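Local structure of decapping nuclease RAI1 (Candida albicans, 5BUD) at residues F78-E89 against L378-R387. The protein removes NAD caps from RNA, hydrolyses m7G-capped and triphosphate 5' ends with a divalent metal, and binds and stimulates the exoribonuclease RAT1. Sequence-based numbering, arbitrary orientation.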
loop_
_atom_site.group_PDB
_atom_site.type_symbol
_atom_site.label_atom_id
_atom_site.label_comp_id
_atom_site.label_asym_id
_atom_site.label_seq_id
_atom_site.Cartn_x
_atom_site.Cartn_y
_atom_site.Cartn_z
ATOM N N PHE A 78 -10.939 4.636 7.138
ATOM C CA PHE A 78 -10.955 6.099 7.126
ATOM C C PHE A 78 -11.241 6.754 8.464
ATOM O O PHE A 78 -10.718 7.849 8.748
ATOM C CB PHE A 78 -11.868 6.654 6.027
ATOM C CG PHE A 78 -11.125 7.399 4.954
ATOM C CD1 PHE A 78 -10.644 8.670 5.196
ATOM C CD2 PHE A 78 -10.900 6.839 3.724
ATOM C CE1 PHE A 78 -9.942 9.369 4.224
ATOM C CE2 PHE A 78 -10.220 7.539 2.737
ATOM C CZ PHE A 78 -9.738 8.795 2.994
ATOM N N ASN A 79 -12.083 6.128 9.284
ATOM C CA ASN A 79 -12.350 6.653 10.647
ATOM C C ASN A 79 -11.068 6.957 11.371
ATOM O O ASN A 79 -10.853 8.083 11.832
ATOM C CB ASN A 79 -13.158 5.653 11.469
ATOM C CG ASN A 79 -13.677 6.243 12.764
ATOM O OD1 ASN A 79 -12.960 6.299 13.766
ATOM N ND2 ASN A 79 -14.937 6.682 12.758
ATOM N N SER A 80 -10.202 5.956 11.470
ATOM C CA SER A 80 -8.955 6.104 12.210
ATOM C C SER A 80 -8.006 7.077 11.532
ATOM O O SER A 80 -7.352 7.860 12.207
ATOM C CB SER A 80 -8.291 4.746 12.496
ATOM O OG SER A 80 -7.872 4.075 11.317
ATOM N N LEU A 81 -7.980 7.100 10.203
ATOM C CA LEU A 81 -7.111 8.034 9.522
ATOM C C LEU A 81 -7.577 9.460 9.810
ATOM O O LEU A 81 -6.775 10.317 10.109
ATOM C CB LEU A 81 -7.080 7.761 8.012
ATOM C CG LEU A 81 -6.348 8.795 7.125
ATOM C CD1 LEU A 81 -4.901 9.018 7.548
ATOM C CD2 LEU A 81 -6.410 8.365 5.663
ATOM N N LEU A 82 -8.883 9.717 9.735
ATOM C CA LEU A 82 -9.384 11.080 10.033
ATOM C C LEU A 82 -9.105 11.501 11.466
ATOM O O LEU A 82 -8.844 12.681 11.720
ATOM C CB LEU A 82 -10.883 11.229 9.731
ATOM C CG LEU A 82 -11.254 11.072 8.255
ATOM C CD1 LEU A 82 -12.760 11.140 8.107
ATOM C CD2 LEU A 82 -10.529 12.059 7.311
ATOM N N LYS A 83 -9.146 10.544 12.385
ATOM C CA LYS A 83 -8.921 10.836 13.809
ATOM C C LYS A 83 -7.478 11.231 14.016
ATOM O O LYS A 83 -7.165 12.182 14.781
ATOM C CB LYS A 83 -9.316 9.649 14.671
ATOM C CG LYS A 83 -9.011 9.810 16.148
ATOM C CD LYS A 83 -10.194 9.456 17.033
ATOM C CE LYS A 83 -9.875 9.626 18.511
ATOM N NZ LYS A 83 -9.549 8.308 19.093
ATOM N N ALA A 84 -6.590 10.514 13.317
ATOM C CA ALA A 84 -5.171 10.848 13.294
ATOM C C ALA A 84 -4.969 12.216 12.690
ATOM O O ALA A 84 -4.217 13.015 13.232
ATOM C CB ALA A 84 -4.390 9.791 12.505
ATOM N N ILE A 85 -5.646 12.499 11.576
ATOM C CA ILE A 85 -5.579 13.834 10.929
ATOM C C ILE A 85 -6.067 14.982 11.864
ATOM O O ILE A 85 -5.436 16.030 11.930
ATOM C CB ILE A 85 -6.352 13.838 9.589
ATOM C CG1 ILE A 85 -5.536 13.076 8.510
ATOM C CG2 ILE A 85 -6.631 15.246 9.113
ATOM C CD1 ILE A 85 -6.254 12.839 7.189
ATOM N N ILE A 86 -7.170 14.773 12.592
ATOM C CA ILE A 86 -7.674 15.797 13.552
ATOM C C ILE A 86 -6.605 16.090 14.624
ATOM O O ILE A 86 -6.293 17.234 14.894
ATOM C CB ILE A 86 -8.995 15.357 14.240
ATOM C CG1 ILE A 86 -10.132 15.264 13.208
ATOM C CG2 ILE A 86 -9.371 16.339 15.357
ATOM C CD1 ILE A 86 -11.287 14.369 13.637
ATOM N N LYS A 87 -6.011 15.046 15.185
ATOM C CA LYS A 87 -4.910 15.222 16.140
ATOM C C LYS A 87 -3.768 16.072 15.593
ATOM O O LYS A 87 -3.301 17.017 16.266
ATOM C CB LYS A 87 -4.380 13.876 16.589
ATOM C CG LYS A 87 -3.375 13.960 17.721
ATOM C CD LYS A 87 -3.147 12.591 18.354
ATOM C CE LYS A 87 -2.088 12.653 19.445
ATOM N NZ LYS A 87 -0.813 13.184 18.901
ATOM N N TYR A 88 -3.316 15.754 14.370
ATOM C CA TYR A 88 -2.207 16.477 13.759
ATOM C C TYR A 88 -2.594 17.897 13.465
ATOM O O TYR A 88 -1.853 18.822 13.761
ATOM C CB TYR A 88 -1.762 15.785 12.450
ATOM C CG TYR A 88 -0.631 16.486 11.698
ATOM C CD1 TYR A 88 0.680 16.475 12.184
ATOM C CD2 TYR A 88 -0.868 17.118 10.483
ATOM C CE1 TYR A 88 1.712 17.109 11.492
ATOM C CE2 TYR A 88 0.153 17.747 9.778
ATOM C CZ TYR A 88 1.434 17.746 10.287
ATOM O OH TYR A 88 2.422 18.370 9.569
ATOM N N GLU A 89 -3.742 18.080 12.828
ATOM C CA GLU A 89 -4.158 19.400 12.415
ATOM C C GLU A 89 -4.453 20.298 13.630
ATOM O O GLU A 89 -4.301 21.500 13.542
ATOM C CB GLU A 89 -5.377 19.311 11.495
ATOM C CG GLU A 89 -5.112 18.640 10.134
ATOM C CD GLU A 89 -6.333 18.642 9.208
ATOM O OE1 GLU A 89 -7.494 18.761 9.700
ATOM O OE2 GLU A 89 -6.134 18.551 7.964
ATOM N N LEU A 378 -17.153 7.190 5.274
ATOM C CA LEU A 378 -15.876 7.816 4.959
ATOM C C LEU A 378 -15.676 8.951 5.951
ATOM O O LEU A 378 -14.889 8.828 6.897
ATOM C CB LEU A 378 -15.815 8.293 3.510
ATOM C CG LEU A 378 -14.404 8.588 2.955
ATOM C CD1 LEU A 378 -14.428 8.867 1.454
ATOM C CD2 LEU A 378 -13.735 9.735 3.670
ATOM N N LEU A 379 -16.427 10.035 5.777
ATOM C CA LEU A 379 -16.377 11.168 6.701
ATOM C C LEU A 379 -17.039 10.799 8.016
ATOM O O LEU A 379 -17.977 9.992 8.050
ATOM C CB LEU A 379 -17.081 12.365 6.099
ATOM C CG LEU A 379 -16.455 12.881 4.794
ATOM C CD1 LEU A 379 -17.236 14.084 4.306
ATOM C CD2 LEU A 379 -14.997 13.230 5.047
ATOM N N THR A 380 -16.508 11.347 9.100
ATOM C CA THR A 380 -17.082 11.171 10.408
ATOM C C THR A 380 -17.520 12.516 10.961
ATOM O O THR A 380 -16.999 13.575 10.535
ATOM C CB THR A 380 -16.084 10.536 11.370
ATOM O OG1 THR A 380 -14.973 11.426 11.561
ATOM C CG2 THR A 380 -15.611 9.180 10.818
ATOM N N PRO A 381 -18.462 12.485 11.938
ATOM C CA PRO A 381 -18.959 13.755 12.475
ATOM C C PRO A 381 -17.907 14.526 13.264
ATOM O O PRO A 381 -17.918 15.768 13.235
ATOM C CB PRO A 381 -20.170 13.339 13.332
ATOM C CG PRO A 381 -19.976 11.873 13.611
ATOM C CD PRO A 381 -19.274 11.336 12.397
ATOM N N GLU A 382 -16.976 13.820 13.903
ATOM C CA GLU A 382 -15.861 14.455 14.598
ATOM C C GLU A 382 -14.991 15.224 13.604
ATOM O O GLU A 382 -14.544 16.336 13.897
ATOM C CB GLU A 382 -14.979 13.437 15.333
ATOM C CG GLU A 382 -15.648 12.724 16.514
ATOM C CD GLU A 382 -16.295 11.383 16.149
ATOM O OE1 GLU A 382 -16.327 10.517 17.041
ATOM O OE2 GLU A 382 -16.771 11.178 15.000
ATOM N N PHE A 383 -14.757 14.636 12.433
ATOM C CA PHE A 383 -13.886 15.289 11.439
ATOM C C PHE A 383 -14.529 16.476 10.774
ATOM O O PHE A 383 -13.889 17.526 10.650
ATOM C CB PHE A 383 -13.414 14.294 10.365
ATOM C CG PHE A 383 -12.541 14.921 9.291
ATOM C CD1 PHE A 383 -11.267 15.386 9.599
ATOM C CD2 PHE A 383 -12.988 15.052 7.990
ATOM C CE1 PHE A 383 -10.454 15.962 8.627
ATOM C CE2 PHE A 383 -12.183 15.625 7.011
ATOM C CZ PHE A 383 -10.921 16.077 7.332
ATOM N N THR A 384 -15.788 16.331 10.341
ATOM C CA THR A 384 -16.524 17.452 9.740
ATOM C C THR A 384 -16.608 18.655 10.711
ATOM O O THR A 384 -16.350 19.806 10.319
ATOM C CB THR A 384 -17.916 17.023 9.208
ATOM O OG1 THR A 384 -18.738 16.513 10.273
ATOM C CG2 THR A 384 -17.776 15.923 8.137
ATOM N N GLU A 385 -16.914 18.376 11.977
ATOM C CA GLU A 385 -16.971 19.436 12.999
ATOM C C GLU A 385 -15.625 20.102 13.164
ATOM O O GLU A 385 -15.539 21.330 13.190
ATOM C CB GLU A 385 -17.400 18.891 14.355
ATOM C CG GLU A 385 -17.604 19.987 15.373
ATOM C CD GLU A 385 -17.985 19.480 16.749
ATOM O OE1 GLU A 385 -18.649 18.433 16.864
ATOM O OE2 GLU A 385 -17.616 20.162 17.716
ATOM N N TRP A 386 -14.569 19.293 13.294
ATOM C CA TRP A 386 -13.226 19.864 13.368
ATOM C C TRP A 386 -12.983 20.821 12.202
ATOM O O TRP A 386 -12.561 21.957 12.411
ATOM C CB TRP A 386 -12.133 18.789 13.423
ATOM C CG TRP A 386 -10.778 19.337 13.031
ATOM C CD1 TRP A 386 -10.056 19.032 11.898
ATOM C CD2 TRP A 386 -10.008 20.328 13.739
ATOM N NE1 TRP A 386 -8.883 19.770 11.866
ATOM C CE2 TRP A 386 -8.826 20.566 12.979
ATOM C CE3 TRP A 386 -10.197 21.038 14.933
ATOM C CZ2 TRP A 386 -7.845 21.463 13.388
ATOM C CZ3 TRP A 386 -9.216 21.948 15.329
ATOM C CH2 TRP A 386 -8.056 22.147 14.558
ATOM N N ARG A 387 -13.241 20.384 10.977
ATOM C CA ARG A 387 -12.939 21.247 9.821
ATOM C C ARG A 387 -13.817 22.526 9.721
ATOM O O ARG A 387 -13.339 23.617 9.304
ATOM C CB ARG A 387 -12.994 20.467 8.503
ATOM C CG ARG A 387 -11.855 19.458 8.327
ATOM C CD ARG A 387 -10.506 20.163 8.172
ATOM N NE ARG A 387 -9.461 19.279 7.667
ATOM C CZ ARG A 387 -9.273 18.972 6.384
ATOM N NH1 ARG A 387 -10.074 19.448 5.449
ATOM N NH2 ARG A 387 -8.283 18.146 6.044
HETATM O O HOH W 1 -12.795 10.419 12.738
#
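F383 enters helix 78-89 as a knob among L82, I85, I86 and E89, joining that helix to the C-terminal helix 381-389; the axes of 78-89 and 381-387 approach to 9.5 Å at 30°. With CG anti to the backbone N (chi1 178°), its ring presents one face to L82, whose CD2 stands over the centre, 3.8 Å from the centroid, as a CH-pi contact. I86 CG1 lies at the ring edge; the opposite face carries R387 CG near the rim, while F383 CZ points at the face of the R387 guanidinium. F133 of strand 131-136 also meets the ring. At the loop end L378 CD2 rests off-centre over the F78 ring, 3.7 Å from its centroid.

The solvent side is looser. Partly exposed I86, whose CD1 still packs on F383 CA, lays CG2 over the W386 indole near its rim. At the margin, exposed E382 offers little more than its CB, and exposed N79 reaches T380 mainly through ND2 against CG2. T380 N-caps the helix with a weak bond from F383 N to T380 OG1, and a water 2.7 Å from T380 OG1 donates to N79 O.

The polar end is built on E89. R387 forms a side-on salt bridge with its carboxylate: NE gives a fairly straight bond (159°) to the syn lone pair of OE1 at 2.9 Å, and NH2 a more bent one to OE2. W386 NE1 meets OE1 from the anti side at 2.8 Å. D129 pairs with R387 NH1, and I96 N donates to E89 OE2. Four N-H donors therefore fix the carboxylate's rotation and probably favour its ionised form, a charged end beside a largely apolar core.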